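PDB 3QFF: N5-carboxyaminoimidazole ribonucleotide synthetase from Bacillus anthracis, which catalyses the ATP-dependent carboxylation of 5-aminoimidazole ribonucleotide with bicarbonate, giving N5-carboxyaminoimidazole ribonucleotide in purine biosynthesis. Local coordinates for residues A[76-81]-A[99-104]; A[146-151]-A[168-173]. One frame throughout, in Å; residues are numbered along the deposited sequence.

Interaction 1. Residues A[76-81]-A[99-104]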
loop_
_atom_site.group_PDB
_atom_site.type_symbol
_atom_site.label_atom_id
_atom_site.label_comp_id
_atom_site.label_asym_id
_atom_site.label_seq_id
_atom_site.Cartn_x
_atom_site.Cartn_y
_atom_site.Cartn_z
ATOM N N SER A 76 -6.549 -19.851 12.199
ATOM C CA SER A 76 -6.667 -18.388 12.153
ATOM C C SER A 76 -6.883 -17.801 13.547
ATOM O O SER A 76 -7.682 -18.312 14.321
ATOM C CB SER A 76 -7.862 -17.994 11.274
ATOM O OG SER A 76 -7.659 -18.411 9.939
ATOM N N ASP A 77 -6.182 -16.710 13.850
ATOM C CA ASP A 77 -6.390 -15.960 15.088
ATOM C C ASP A 77 -7.586 -15.013 15.022
ATOM O O ASP A 77 -8.179 -14.670 16.055
ATOM C CB ASP A 77 -5.105 -15.227 15.444
ATOM C CG ASP A 77 -3.943 -16.202 15.630
ATOM O OD1 ASP A 77 -3.812 -16.752 16.754
ATOM O OD2 ASP A 77 -3.205 -16.450 14.649
ATOM N N VAL A 78 -7.937 -14.602 13.806
ATOM C CA VAL A 78 -9.150 -13.814 13.558
ATOM C C VAL A 78 -9.651 -14.193 12.174
ATOM O O VAL A 78 -8.850 -14.438 11.258
ATOM C CB VAL A 78 -8.920 -12.263 13.715
ATOM C CG1 VAL A 78 -7.853 -11.737 12.754
ATOM C CG2 VAL A 78 -10.248 -11.470 13.556
ATOM N N VAL A 79 -10.967 -14.277 12.029
ATOM C CA VAL A 79 -11.594 -14.600 10.745
ATOM C C VAL A 79 -12.435 -13.411 10.240
ATOM O O VAL A 79 -13.191 -12.805 11.002
ATOM C CB VAL A 79 -12.456 -15.894 10.847
ATOM C CG1 VAL A 79 -13.130 -16.245 9.503
ATOM C CG2 VAL A 79 -11.593 -17.083 11.322
ATOM N N THR A 80 -12.288 -13.087 8.961
ATOM C CA THR A 80 -13.151 -12.125 8.290
ATOM C C THR A 80 -13.600 -12.736 6.963
ATOM O O THR A 80 -13.155 -13.827 6.584
ATOM C CB THR A 80 -12.451 -10.722 8.110
ATOM O OG1 THR A 80 -13.350 -9.800 7.480
ATOM C CG2 THR A 80 -11.180 -10.839 7.270
ATOM N N TYR A 81 -14.500 -12.052 6.267
ATOM C CA TYR A 81 -15.031 -12.571 5.008
ATOM C C TYR A 81 -15.066 -11.500 3.933
ATOM O O TYR A 81 -15.279 -10.316 4.218
ATOM C CB TYR A 81 -16.461 -13.093 5.219
ATOM C CG TYR A 81 -17.375 -12.016 5.772
ATOM C CD1 TYR A 81 -17.581 -11.883 7.147
ATOM C CD2 TYR A 81 -17.984 -11.094 4.919
ATOM C CE1 TYR A 81 -18.403 -10.861 7.658
ATOM C CE2 TYR A 81 -18.791 -10.077 5.414
ATOM C CZ TYR A 81 -18.997 -9.967 6.772
ATOM O OH TYR A 81 -19.794 -8.954 7.233
ATOM N N TYR A 99 -12.843 -16.855 16.231
ATOM C CA TYR A 99 -12.924 -15.441 16.543
ATOM C C TYR A 99 -13.377 -14.651 15.310
ATOM O O TYR A 99 -12.579 -14.374 14.411
ATOM C CB TYR A 99 -11.599 -14.914 17.126
ATOM C CG TYR A 99 -11.705 -13.471 17.550
ATOM C CD1 TYR A 99 -12.722 -13.048 18.414
ATOM C CD2 TYR A 99 -10.800 -12.523 17.082
ATOM C CE1 TYR A 99 -12.837 -11.709 18.784
ATOM C CE2 TYR A 99 -10.898 -11.191 17.453
ATOM C CZ TYR A 99 -11.915 -10.788 18.305
ATOM O OH TYR A 99 -12.014 -9.463 18.654
ATOM N N LEU A 100 -14.674 -14.331 15.281
ATOM C CA LEU A 100 -15.322 -13.578 14.202
ATOM C C LEU A 100 -15.941 -12.297 14.798
ATOM O O LEU A 100 -17.155 -12.250 15.041
ATOM C CB LEU A 100 -16.422 -14.428 13.539
ATOM C CG LEU A 100 -17.073 -13.873 12.264
ATOM C CD1 LEU A 100 -16.291 -14.324 11.042
ATOM C CD2 LEU A 100 -18.555 -14.308 12.163
ATOM N N PRO A 101 -15.109 -11.259 15.039
ATOM C CA PRO A 101 -15.539 -10.018 15.692
ATOM C C PRO A 101 -16.652 -9.270 14.949
ATOM O O PRO A 101 -17.388 -8.521 15.581
ATOM C CB PRO A 101 -14.258 -9.158 15.714
ATOM C CG PRO A 101 -13.358 -9.747 14.690
ATOM C CD PRO A 101 -13.672 -11.228 14.716
ATOM N N GLN A 102 -16.770 -9.474 13.632
ATOM C CA GLN A 102 -17.852 -8.861 12.850
ATOM C C GLN A 102 -19.234 -9.373 13.244
ATOM O O GLN A 102 -20.232 -8.648 13.113
ATOM C CB GLN A 102 -17.645 -9.075 11.352
ATOM C CG GLN A 102 -16.605 -8.145 10.743
ATOM C CD GLN A 102 -16.106 -8.658 9.430
ATOM O OE1 GLN A 102 -15.367 -9.654 9.377
ATOM N NE2 GLN A 102 -16.522 -8.010 8.346
ATOM N N GLY A 103 -19.282 -10.623 13.708
ATOM C CA GLY A 103 -20.536 -11.258 14.098
ATOM C C GLY A 103 -21.336 -11.673 12.874
ATOM O O GLY A 103 -20.875 -11.518 11.734
ATOM N N SER A 104 -22.541 -12.178 13.100
ATOM C CA SER A 104 -23.398 -12.657 12.009
ATOM C C SER A 104 -24.676 -11.830 11.839
ATOM O O SER A 104 -25.366 -11.963 10.828
ATOM C CB SER A 104 -23.784 -14.122 12.235
ATOM O OG SER A 104 -24.464 -14.262 13.472
HETATM O O HOH W 1 -10.413 -17.701 14.977
HETATM O O HOH W 2 -15.028 -10.914 11.690
HETATM O O HOH W 3 -16.035 -8.000 5.601
#
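The amide end of Gln102 lies against the CE1 and CZ side of the Tyr81 ring, the two planes parallel and NE2 3.5 Å from Tyr81 CE1. Strand 78-81 is an outermost strand of the four-stranded parallel sheet in the Rossmann-like preATP-grasp domain. The chain leaves it, runs through helix 88-97 and returns as 99-104, a loop without regular strand structure that travels in roughly the same direction. One direct backbone bond joins them, from Val79 N to Tyr99 O at 2.9 Å, close to straight at the hydrogen (162°). Further along, a type I turn from Leu100 to Gly103 brings Gln102 round to the strand. Its OE1 accepts a hydrogen bond from Thr80 OG1, which stands anti to the backbone N (chi1 -178°) and donates at 2.8 Å, tilted from the carbonyl plane. Thr80 OG1 is also hydrogen-bonded to His298 in helix 294-303, which covers this side of the strand. Water 2 donates to both Gln102 OE1 and Val79 O and accepts from Gln102 N, while water 3 accepts from NE2 and donates to Tyr81 O. Both polar atoms of the buried amide are thus engaged, OE1 by two donors and NE2 by a water, which should hold the amide in this rotation. Toward Tyr99, apolar side chains join in. Val78 CG2 touches both Pro101 CD, at 3.6 Å, and Tyr99 CD2, and the same proline CD sits over the centre of the tyrosine ring. Leu100 CD1 reaches the carbonyl O of Val79 at 3.5 Å and touches its CG1. Asp77 O meets the edge of the Tyr99 ring near its plane, 3.5 Å from CD2, and water 1 bridges the neighbouring backbone, donating to Ser76 O and accepting from Tyr99 N.

Interaction 2. Residues A[146-151]-A[168-173]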
loop_
_atom_site.group_PDB
_atom_site.type_symbol
_atom_site.label_atom_id
_atom_site.label_comp_id
_atom_site.label_asym_id
_atom_site.label_seq_id
_atom_site.Cartn_x
_atom_site.Cartn_y
_atom_site.Cartn_z
ATOM N N LEU A 146 -48.110 2.414 -4.702
ATOM C CA LEU A 146 -46.902 3.191 -5.000
ATOM C C LEU A 146 -46.940 3.909 -6.347
ATOM O O LEU A 146 -46.207 4.882 -6.549
ATOM C CB LEU A 146 -45.637 2.320 -4.909
ATOM C CG LEU A 146 -45.289 1.570 -3.617
ATOM C CD1 LEU A 146 -43.864 1.029 -3.704
ATOM C CD2 LEU A 146 -45.455 2.442 -2.376
ATOM N N SER A 147 -47.778 3.412 -7.256
ATOM C CA SER A 147 -47.950 3.975 -8.602
ATOM C C SER A 147 -46.663 3.924 -9.436
ATOM O O SER A 147 -45.674 3.296 -9.034
ATOM C CB SER A 147 -48.526 5.400 -8.533
ATOM O OG SER A 147 -48.912 5.856 -9.820
ATOM N N TYR A 148 -46.694 4.569 -10.602
ATOM C CA TYR A 148 -45.545 4.622 -11.503
ATOM C C TYR A 148 -44.801 5.957 -11.374
ATOM O O TYR A 148 -45.421 6.986 -11.062
ATOM C CB TYR A 148 -45.992 4.409 -12.953
ATOM C CG TYR A 148 -46.692 3.089 -13.197
ATOM C CD1 TYR A 148 -45.965 1.908 -13.358
ATOM C CD2 TYR A 148 -48.084 3.024 -13.272
ATOM C CE1 TYR A 148 -46.609 0.689 -13.580
ATOM C CE2 TYR A 148 -48.737 1.814 -13.497
ATOM C CZ TYR A 148 -47.992 0.655 -13.650
ATOM O OH TYR A 148 -48.636 -0.534 -13.869
ATOM N N PRO A 149 -43.470 5.950 -11.588
ATOM C CA PRO A 149 -42.621 4.782 -11.828
ATOM C C PRO A 149 -42.172 4.056 -10.550
ATOM O O PRO A 149 -42.241 4.622 -9.453
ATOM C CB PRO A 149 -41.420 5.372 -12.565
ATOM C CG PRO A 149 -41.340 6.770 -12.097
ATOM C CD PRO A 149 -42.734 7.212 -11.785
ATOM N N SER A 150 -41.726 2.810 -10.716
ATOM C CA SER A 150 -41.313 1.950 -9.608
ATOM C C SER A 150 -40.287 0.934 -10.067
ATOM O O SER A 150 -40.049 0.773 -11.267
ATOM C CB SER A 150 -42.518 1.222 -9.007
ATOM O OG SER A 150 -43.325 2.107 -8.250
ATOM N N VAL A 151 -39.676 0.251 -9.104
ATOM C CA VAL A 151 -38.693 -0.777 -9.392
ATOM C C VAL A 151 -38.987 -2.037 -8.572
ATOM O O VAL A 151 -39.113 -1.978 -7.343
ATOM C CB VAL A 151 -37.257 -0.289 -9.095
ATOM C CG1 VAL A 151 -36.244 -1.288 -9.601
ATOM C CG2 VAL A 151 -37.012 1.088 -9.722
ATOM N N ARG A 168 -42.433 1.604 -15.569
ATOM C CA ARG A 168 -42.773 2.972 -15.970
ATOM C C ARG A 168 -44.240 3.076 -16.370
ATOM O O ARG A 168 -44.891 4.089 -16.108
ATOM C CB ARG A 168 -41.872 3.443 -17.115
ATOM C CG ARG A 168 -40.394 3.454 -16.757
ATOM C CD ARG A 168 -39.531 3.840 -17.941
ATOM N NE ARG A 168 -38.149 3.387 -17.770
ATOM C CZ ARG A 168 -37.210 4.054 -17.106
ATOM N NH1 ARG A 168 -37.486 5.219 -16.530
ATOM N NH2 ARG A 168 -35.988 3.549 -17.010
ATOM N N SER A 169 -44.751 2.016 -16.995
ATOM C CA SER A 169 -46.144 1.952 -17.433
ATOM C C SER A 169 -46.729 0.559 -17.205
ATOM O O SER A 169 -45.986 -0.400 -16.985
ATOM C CB SER A 169 -46.235 2.310 -18.916
ATOM O OG SER A 169 -45.431 1.429 -19.678
ATOM N N GLU A 170 -48.059 0.454 -17.283
ATOM C CA GLU A 170 -48.755 -0.843 -17.210
ATOM C C GLU A 170 -48.196 -1.854 -18.213
ATOM O O GLU A 170 -48.363 -3.067 -18.048
ATOM C CB GLU A 170 -50.263 -0.684 -17.425
ATOM C CG GLU A 170 -51.009 -0.038 -16.267
ATOM C CD GLU A 170 -51.140 1.470 -16.415
ATOM O OE1 GLU A 170 -50.102 2.165 -16.515
ATOM O OE2 GLU A 170 -52.292 1.961 -16.427
ATOM N N ALA A 171 -47.521 -1.336 -19.239
ATOM C CA ALA A 171 -46.866 -2.151 -20.259
ATOM C C ALA A 171 -45.676 -2.949 -19.720
ATOM O O ALA A 171 -45.234 -3.910 -20.352
ATOM C CB ALA A 171 -46.437 -1.274 -21.426
ATOM N N ASP A 172 -45.159 -2.553 -18.558
ATOM C CA ASP A 172 -44.042 -3.266 -17.930
ATOM C C ASP A 172 -44.485 -4.322 -16.905
ATOM O O ASP A 172 -43.679 -5.154 -16.479
ATOM C CB ASP A 172 -43.060 -2.279 -17.282
ATOM C CG ASP A 172 -42.294 -1.446 -18.306
ATOM O OD1 ASP A 172 -42.152 -0.225 -18.083
ATOM O OD2 ASP A 172 -41.831 -2.002 -19.327
ATOM N N VAL A 173 -45.763 -4.286 -16.527
ATOM C CA VAL A 173 -46.321 -5.168 -15.487
ATOM C C VAL A 173 -46.127 -6.652 -15.797
ATOM O O VAL A 173 -45.881 -7.451 -14.893
ATOM C CB VAL A 173 -47.824 -4.871 -15.225
ATOM C CG1 VAL A 173 -48.445 -5.893 -14.271
ATOM C CG2 VAL A 173 -47.994 -3.488 -14.658
#
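Tyr148 lays one face of its ring over the backbone of Ser169, with Ser169 CA 4.0 Å above the plane and offset toward the rim. CG stands anti to the carbonyl carbon (chi1 -59°), and the ring reaches across to the loop while CB stays 3.4 Å from Arg168 O. Beside the CE2 flank of the ring, Glu170 crosses at about a right angle. A bend at chi2 (93°) sets CD 3.8 Å from Tyr148 CE2, and OE1 is closer still, 3.3 Å from that atom, with the carboxylate plane turned only 15° from that of the ring. The hydroxyl ends tightly against Val173, whose CG2 lies near the ring plane and 3.1 Å from OH. In the ATP-grasp domain, strands 150-154 and 164-167 are antiparallel neighbours in a four-stranded sheet, and this contact joins the turn leading from helix 136-146 into the first to the loop leaving the second for helix 173-182; Ile143 of helix 136-146 touches both Tyr148 and Val173. Each side is also braced internally. Ser150 OG donates to Ser147 O at 2.7 Å, nearly in line with the carbonyl, across the cis peptide that precedes Pro149. In the loop, Asp172 OD1 uses its anti lone pair to accept from Arg168 N at 3.1 Å, while Asp172 N donates to Ser169 O. Pro149 CB approaches Arg168 CA at 4.4 Å.

Interaction 1 is a buried contact at the margin of the parallel sheet of the preATP-grasp domain, whereas interaction 2 lies at the surface of the ATP-grasp domain; their centres are 43 Å apart, on opposite sides of the chain's centre, and they share no element. Interaction 1 sets a loop against a strand, interaction 2 one loop against another. In 76-81 with 99-104, direct hydrogen bonds and bridging waters engage polar groups at the strand edge beside an apolar cluster. In 146-151 with 168-173, a single aromatic ring makes most of the contact by van der Waals touch; the two segments are not hydrogen-bonded to each other, and their polar bonds run within each or to neighbouring strands and loops. In interaction 2 the side chain of Pro149 is about 8 Å from the bound ADP.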